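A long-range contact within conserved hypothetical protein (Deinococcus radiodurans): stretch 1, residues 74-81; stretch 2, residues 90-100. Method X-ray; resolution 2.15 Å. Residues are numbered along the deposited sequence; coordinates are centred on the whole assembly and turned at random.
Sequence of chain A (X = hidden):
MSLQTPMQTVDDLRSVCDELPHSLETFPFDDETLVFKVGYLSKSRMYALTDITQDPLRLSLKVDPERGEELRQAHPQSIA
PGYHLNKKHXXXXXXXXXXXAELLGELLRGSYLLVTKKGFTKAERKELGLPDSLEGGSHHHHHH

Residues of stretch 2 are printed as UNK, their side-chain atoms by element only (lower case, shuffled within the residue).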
ATOM      1  N   ALA A  74     -14.072   2.606  11.735  1.00 33.14           N
ATOM      2  CA  ALA A  74     -15.080   2.395  10.708  1.00 32.44           C
ATOM      3  C   ALA A  74     -15.208   0.961  10.173  1.00 31.76           C
ATOM      4  O   ALA A  74     -16.249   0.609   9.561  1.00 31.71           O
ATOM      5  CB  ALA A  74     -14.795   3.312   9.552  1.00 32.79           C
ATOM      6  N   HIS A  75     -14.149   0.150  10.331  1.00 30.54           N
ATOM      7  CA  HIS A  75     -14.132  -1.224   9.770  1.00 29.42           C
ATOM      8  C   HIS A  75     -13.407  -2.173  10.710  1.00 28.72           C
ATOM      9  O   HIS A  75     -12.424  -2.785  10.312  1.00 27.21           O
ATOM     10  CB  HIS A  75     -13.384  -1.249   8.430  1.00 29.71           C
ATOM     11  CG  HIS A  75     -13.912  -0.290   7.412  1.00 28.86           C
ATOM     12  ND1 HIS A  75     -14.992  -0.578   6.611  1.00 31.18           N
ATOM     13  CD2 HIS A  75     -13.485   0.943   7.038  1.00 30.33           C
ATOM     14  CE1 HIS A  75     -15.219   0.445   5.801  1.00 32.16           C
ATOM     15  NE2 HIS A  75     -14.321   1.383   6.048  1.00 28.90           N
ATOM     16  N   PRO A  76     -13.904  -2.318  11.965  1.00 28.43           N
ATOM     17  CA  PRO A  76     -13.155  -3.011  13.050  1.00 27.25           C
ATOM     18  C   PRO A  76     -12.958  -4.501  12.803  1.00 26.38           C
ATOM     19  O   PRO A  76     -11.983  -5.106  13.283  1.00 23.92           O
ATOM     20  CB  PRO A  76     -14.032  -2.799  14.280  1.00 27.25           C
ATOM     21  CG  PRO A  76     -15.415  -2.470  13.718  1.00 28.80           C
ATOM     22  CD  PRO A  76     -15.235  -1.842  12.395  1.00 28.57           C
ATOM     23  N   GLN A  77     -13.868  -5.102  12.050  1.00 25.67           N
ATOM     24  CA  GLN A  77     -13.726  -6.504  11.727  1.00 25.90           C
ATOM     25  C   GLN A  77     -12.734  -6.754  10.571  1.00 25.33           C
ATOM     26  O   GLN A  77     -12.350  -7.875  10.392  1.00 25.74           O
ATOM     27  CB  GLN A  77     -15.091  -7.140  11.400  1.00 26.34           C
ATOM     28  CG  GLN A  77     -15.827  -7.590  12.643  1.00 27.96           C
ATOM     29  CD  GLN A  77     -16.303  -6.422  13.474  1.00 26.61           C
ATOM     30  OE1 GLN A  77     -17.140  -5.648  13.031  1.00 28.06           O
ATOM     31  NE2 GLN A  77     -15.727  -6.258  14.653  1.00 27.60           N
ATOM     32  N   SER A  78     -12.350  -5.716   9.815  1.00 24.94           N
ATOM     33  CA  SER A  78     -11.586  -5.833   8.547  1.00 24.26           C
ATOM     34  C   SER A  78     -10.246  -5.076   8.491  1.00 23.71           C
ATOM     35  O   SER A  78      -9.381  -5.342   7.600  1.00 22.83           O
ATOM     36  CB  SER A  78     -12.440  -5.373   7.380  1.00 24.15           C
ATOM     37  OG  SER A  78     -13.503  -6.269   7.147  1.00 24.02           O
ATOM     38  N   ILE A  79     -10.049  -4.158   9.432  1.00 23.03           N
ATOM     39  CA  ILE A  79      -8.813  -3.380   9.495  1.00 22.58           C
ATOM     40  C   ILE A  79      -8.246  -3.437  10.883  1.00 22.66           C
ATOM     41  O   ILE A  79      -8.904  -3.019  11.797  1.00 24.47           O
ATOM     42  CB  ILE A  79      -9.037  -1.941   9.097  1.00 22.50           C
ATOM     43  CG1 ILE A  79      -9.683  -1.895   7.690  1.00 21.95           C
ATOM     44  CG2 ILE A  79      -7.653  -1.141   9.146  1.00 23.51           C
ATOM     45  CD1 ILE A  79      -9.757  -0.538   7.118  1.00 20.90           C
ATOM     46  N   ALA A  80      -7.032  -3.983  10.998  1.00 22.64           N
ATOM     47  CA  ALA A  80      -6.317  -4.225  12.225  1.00 22.20           C
ATOM     48  C   ALA A  80      -4.999  -3.436  12.283  1.00 22.49           C
ATOM     49  O   ALA A  80      -4.453  -3.037  11.253  1.00 22.31           O
ATOM     50  CB  ALA A  80      -5.999  -5.747  12.333  1.00 22.51           C
ATOM     51  N   PRO A  81      -4.430  -3.291  13.485  1.00 22.66           N
ATOM     52  CA  PRO A  81      -3.097  -2.705  13.586  1.00 22.30           C
ATOM     53  C   PRO A  81      -2.106  -3.538  12.726  1.00 22.50           C
ATOM     54  O   PRO A  81      -2.301  -4.734  12.585  1.00 21.61           O
ATOM     55  CB  PRO A  81      -2.792  -2.830  15.099  1.00 22.06           C
ATOM     56  CG  PRO A  81      -4.165  -2.779  15.744  1.00 24.39           C
ATOM     57  CD  PRO A  81      -4.948  -3.695  14.815  1.00 23.01           C
ATOM     58  N   UNK A  90       1.292   1.585  10.294  1.00 17.80           N
ATOM     59  CA  UNK A  90       0.748   0.492   9.411  1.00 17.10           C
ATOM     60  C   UNK A  90      -0.561  -0.132   9.899  1.00 15.99           C
ATOM     61  O   UNK A  90      -0.744  -0.409  11.080  1.00 15.40           O
ATOM     62  c   UNK A  90       3.262  -1.301   4.957  1.00 16.20           C
ATOM     63  c   UNK A  90       2.994  -0.363   8.651  1.00 14.90           C
ATOM     64  c   UNK A  90       4.578  -0.864   4.799  1.00 15.81           C
ATOM     65  c   UNK A  90       1.732  -0.647   9.340  1.00 15.91           C
ATOM     66  c   UNK A  90       3.317  -0.644   7.283  1.00 17.55           C
ATOM     67  c   UNK A  90       2.605  -1.188   6.199  1.00 17.41           C
ATOM     68  c   UNK A  90       4.067   0.196   9.184  1.00 15.63           C
ATOM     69  c   UNK A  90       4.656  -0.251   7.089  1.00 16.03           C
ATOM     70  c   UNK A  90       5.296  -0.336   5.850  1.00 15.12           C
ATOM     71  n   UNK A  90       5.086   0.255   8.276  1.00 15.73           N
ATOM     72  N   UNK A  91      -1.459  -0.374   8.972  1.00 16.75           N
ATOM     73  CA  UNK A  91      -2.655  -1.183   9.237  1.00 17.34           C
ATOM     74  C   UNK A  91      -2.639  -2.378   8.287  1.00 17.92           C
ATOM     75  O   UNK A  91      -1.943  -2.346   7.272  1.00 18.42           O
ATOM     76  c   UNK A  91      -4.089   0.168   7.550  1.00 16.50           C
ATOM     77  c   UNK A  91      -4.144   0.739  10.124  1.00 19.24           C
ATOM     78  c   UNK A  91      -3.970  -0.392   9.024  1.00 17.22           C
ATOM     79  N   UNK A  92      -3.420  -3.398   8.613  1.00 17.58           N
ATOM     80  CA  UNK A  92      -3.557  -4.609   7.782  1.00 18.22           C
ATOM     81  C   UNK A  92      -5.068  -4.756   7.485  1.00 18.13           C
ATOM     82  O   UNK A  92      -5.899  -4.737   8.389  1.00 18.41           O
ATOM     83  o   UNK A  92      -1.486  -5.700   8.616  1.00 17.84           O
ATOM     84  c   UNK A  92      -3.178  -7.203   7.795  1.00 18.33           C
ATOM     85  c   UNK A  92      -2.898  -5.887   8.523  1.00 17.91           C
ATOM     86  N   UNK A  93      -5.396  -4.787   6.204  1.00 18.71           N
ATOM     87  CA  UNK A  93      -6.757  -4.870   5.687  1.00 19.43           C
ATOM     88  C   UNK A  93      -7.006  -6.231   5.063  1.00 19.66           C
ATOM     89  O   UNK A  93      -6.227  -6.681   4.169  1.00 18.18           O
ATOM     90  c   UNK A  93      -6.583  -2.484   5.033  1.00 23.15           C
ATOM     91  c   UNK A  93      -8.469  -3.798   4.239  1.00 21.84           C
ATOM     92  c   UNK A  93      -7.019  -3.830   4.578  1.00 19.19           C
ATOM     93  N   UNK A  94      -8.089  -6.879   5.517  1.00 19.41           N
ATOM     94  CA  UNK A  94      -8.502  -8.143   4.916  1.00 19.99           C
ATOM     95  C   UNK A  94      -9.175  -7.886   3.574  1.00 19.97           C
ATOM     96  O   UNK A  94     -10.153  -7.135   3.497  1.00 21.88           O
ATOM     97  c   UNK A  94      -9.446  -8.905   5.884  1.00 19.62           C
ATOM     98  o   UNK A  94      -8.874  -8.888   7.194  1.00 22.60           O
ATOM     99  c   UNK A  94      -9.655 -10.365   5.448  1.00 19.08           C
ATOM    100  N   UNK A  95      -8.652  -8.468   2.505  1.00 20.55           N
ATOM    101  CA  UNK A  95      -9.235  -8.277   1.172  1.00 20.66           C
ATOM    102  C   UNK A  95     -10.326  -9.322   0.843  1.00 21.06           C
ATOM    103  O   UNK A  95     -10.184 -10.209  -0.035  1.00 21.64           O
ATOM    104  c   UNK A  95      -7.432  -5.872   0.479  1.00 15.27           C
ATOM    105  c   UNK A  95      -6.088  -7.469  -0.926  1.00 17.29           C
ATOM    106  c   UNK A  95      -6.976  -7.312   0.299  1.00 18.60           C
ATOM    107  c   UNK A  95      -8.135  -8.295   0.119  1.00 20.79           C
ATOM    108  N   UNK A  96     -11.428  -9.198   1.558  1.00 21.75           N
ATOM    109  CA  UNK A  96     -12.570 -10.113   1.423  1.00 21.77           C
ATOM    110  C   UNK A  96     -13.801  -9.418   0.910  1.00 22.10           C
ATOM    111  O   UNK A  96     -14.873 -10.001   0.954  1.00 23.94           O
ATOM    112  c   UNK A  96     -12.880 -10.783   2.758  1.00 21.58           C
ATOM    113  c   UNK A  96     -13.168  -9.817   3.861  1.00 21.52           C
ATOM    114  o   UNK A  96     -13.385 -10.301   4.990  1.00 22.37           O
ATOM    115  o   UNK A  96     -13.172  -8.577   3.633  1.00 19.79           O
ATOM    116  N   UNK A  97     -13.678  -8.179   0.448  1.00 21.55           N
ATOM    117  CA  UNK A  97     -14.823  -7.495  -0.104  1.00 22.28           C
ATOM    118  C   UNK A  97     -15.622  -6.668   0.886  1.00 23.29           C
ATOM    119  O   UNK A  97     -16.578  -5.998   0.493  1.00 23.71           O
ATOM    120  N   UNK A  98     -15.180  -6.648   2.153  1.00 23.47           N
ATOM    121  CA  UNK A  98     -15.868  -5.960   3.213  1.00 22.56           C
ATOM    122  C   UNK A  98     -15.487  -4.502   3.291  1.00 23.35           C
ATOM    123  O   UNK A  98     -16.192  -3.724   3.905  1.00 22.51           O
ATOM    124  o   UNK A  98     -14.196  -6.844   4.837  1.00 21.61           O
ATOM    125  c   UNK A  98     -15.611  -6.648   4.593  1.00 22.33           C
ATOM    126  c   UNK A  98     -16.284  -7.967   4.628  1.00 22.64           C
ATOM    127  N   UNK A  99     -14.357  -4.123   2.697  1.00 23.80           N
ATOM    128  CA  UNK A  99     -13.993  -2.708   2.585  1.00 23.70           C
ATOM    129  C   UNK A  99     -14.104  -2.339   1.092  1.00 24.00           C
ATOM    130  O   UNK A  99     -13.605  -3.074   0.239  1.00 23.25           O
ATOM    131  c   UNK A  99     -12.041  -1.085   2.859  1.00 24.50           C
ATOM    132  c   UNK A  99     -12.496  -2.773   4.628  1.00 24.75           C
ATOM    133  c   UNK A  99     -12.545  -2.476   3.138  1.00 24.12           C
ATOM    134  N   UNK A 100     -14.794  -1.228   0.772  1.00 23.97           N
ATOM    135  CA  UNK A 100     -14.976  -0.846  -0.601  1.00 24.12           C
ATOM    136  C   UNK A 100     -13.669  -0.779  -1.394  1.00 23.14           C
ATOM    137  O   UNK A 100     -12.709  -0.207  -0.926  1.00 22.02           O
ATOM    138  c   UNK A 100     -16.332   0.526   0.785  1.00 24.78           C
ATOM    139  c   UNK A 100     -15.615   0.552  -0.473  1.00 24.18           C
ATOM    140  c   UNK A 100     -15.484  -0.292   1.678  1.00 24.87           C
TER
HETATM  141  O   HOH W   1     -10.860 -10.047   8.519  1.00 25.42           O
HETATM  142  O   HOH W   2     -13.280  -9.075   7.457  1.00 28.41           O

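Position 90 carries ten side-chain atoms: one carbon, then fused five- and six-membered rings holding eight carbons and one nitrogen. That indole is Trp90; its end leads away from stretch 1, and its backbone O lies 3.8 Å from C of Pro81.

Position 91 has three carbons, one bearing two others, the pattern of valine. In Val91, CB sits 3.8 Å from CG2 of Ile79, an apolar contact.

Position 92 has three side-chain atoms, a CB carrying one oxygen and one carbon, which make this a threonine, Thr92. Its backbone pairs with Ala80 in both directions, N of Thr92 to O of Ala80 and N of Ala80 to O of Thr92, each 2.9 Å, with angles of 163° and 173°.

Position 93 again shows three carbons forked at CB, hence Val93. Its CG1 is 4.1 Å from CG1 of Ile79, on the sheet face these two residues share, and the CA atoms of Val93 and Ile79 are 4.6 Å apart, as expected for a non-hydrogen-bonded antiparallel pair.

At position 94, one oxygen and one carbon on CB identify Thr94. Its N donates to O of Ser78 (2.9 Å, 165°), while a water links its OG1 to O of Gln77.

Position 95 has four carbons forked at the second, a leucine; the CA-to-CB bond of Leu95 points away from stretch 1, and the residue makes no contact with it.

Position 96 has two carbons, the second with two oxygens, a carboxylate: Asp96. A water donates to its OD2 and also hydrogen-bonds OG of Ser78.

Position 97 lacks side-chain atoms and is Gly97. With phi/psi of 91/1, a CB would be jammed against the preceding carbonyl O.

Position 98, with one oxygen and one carbon on CB, is Thr98. Its OG1 lies only 2.5 Å from OG of Ser78, a very short hydrogen bond, and donates to OD1 of Asp96 at 2.3 Å.

Position 99 has a three-carbon fork, so Val99. Its CG2 stands over one face of His75, 4.2 Å from the ring centroid and 25° off the normal, and meets CB of Ser78 at 3.8 Å.

Position 100 closes three carbons onto its own N, giving Pro100, whose CD is 4.2 Å from CE1 of His75.

The contact therefore joins two parts. Antiparallel backbone bonds fix the register from Ser78 to Pro81; beyond the strand, the chain turns so that Thr98 and Val99 engage Ser78 and His75. Together they bury 495 Å².

Stretch 2 (90-100) WVTVTLDGTVP
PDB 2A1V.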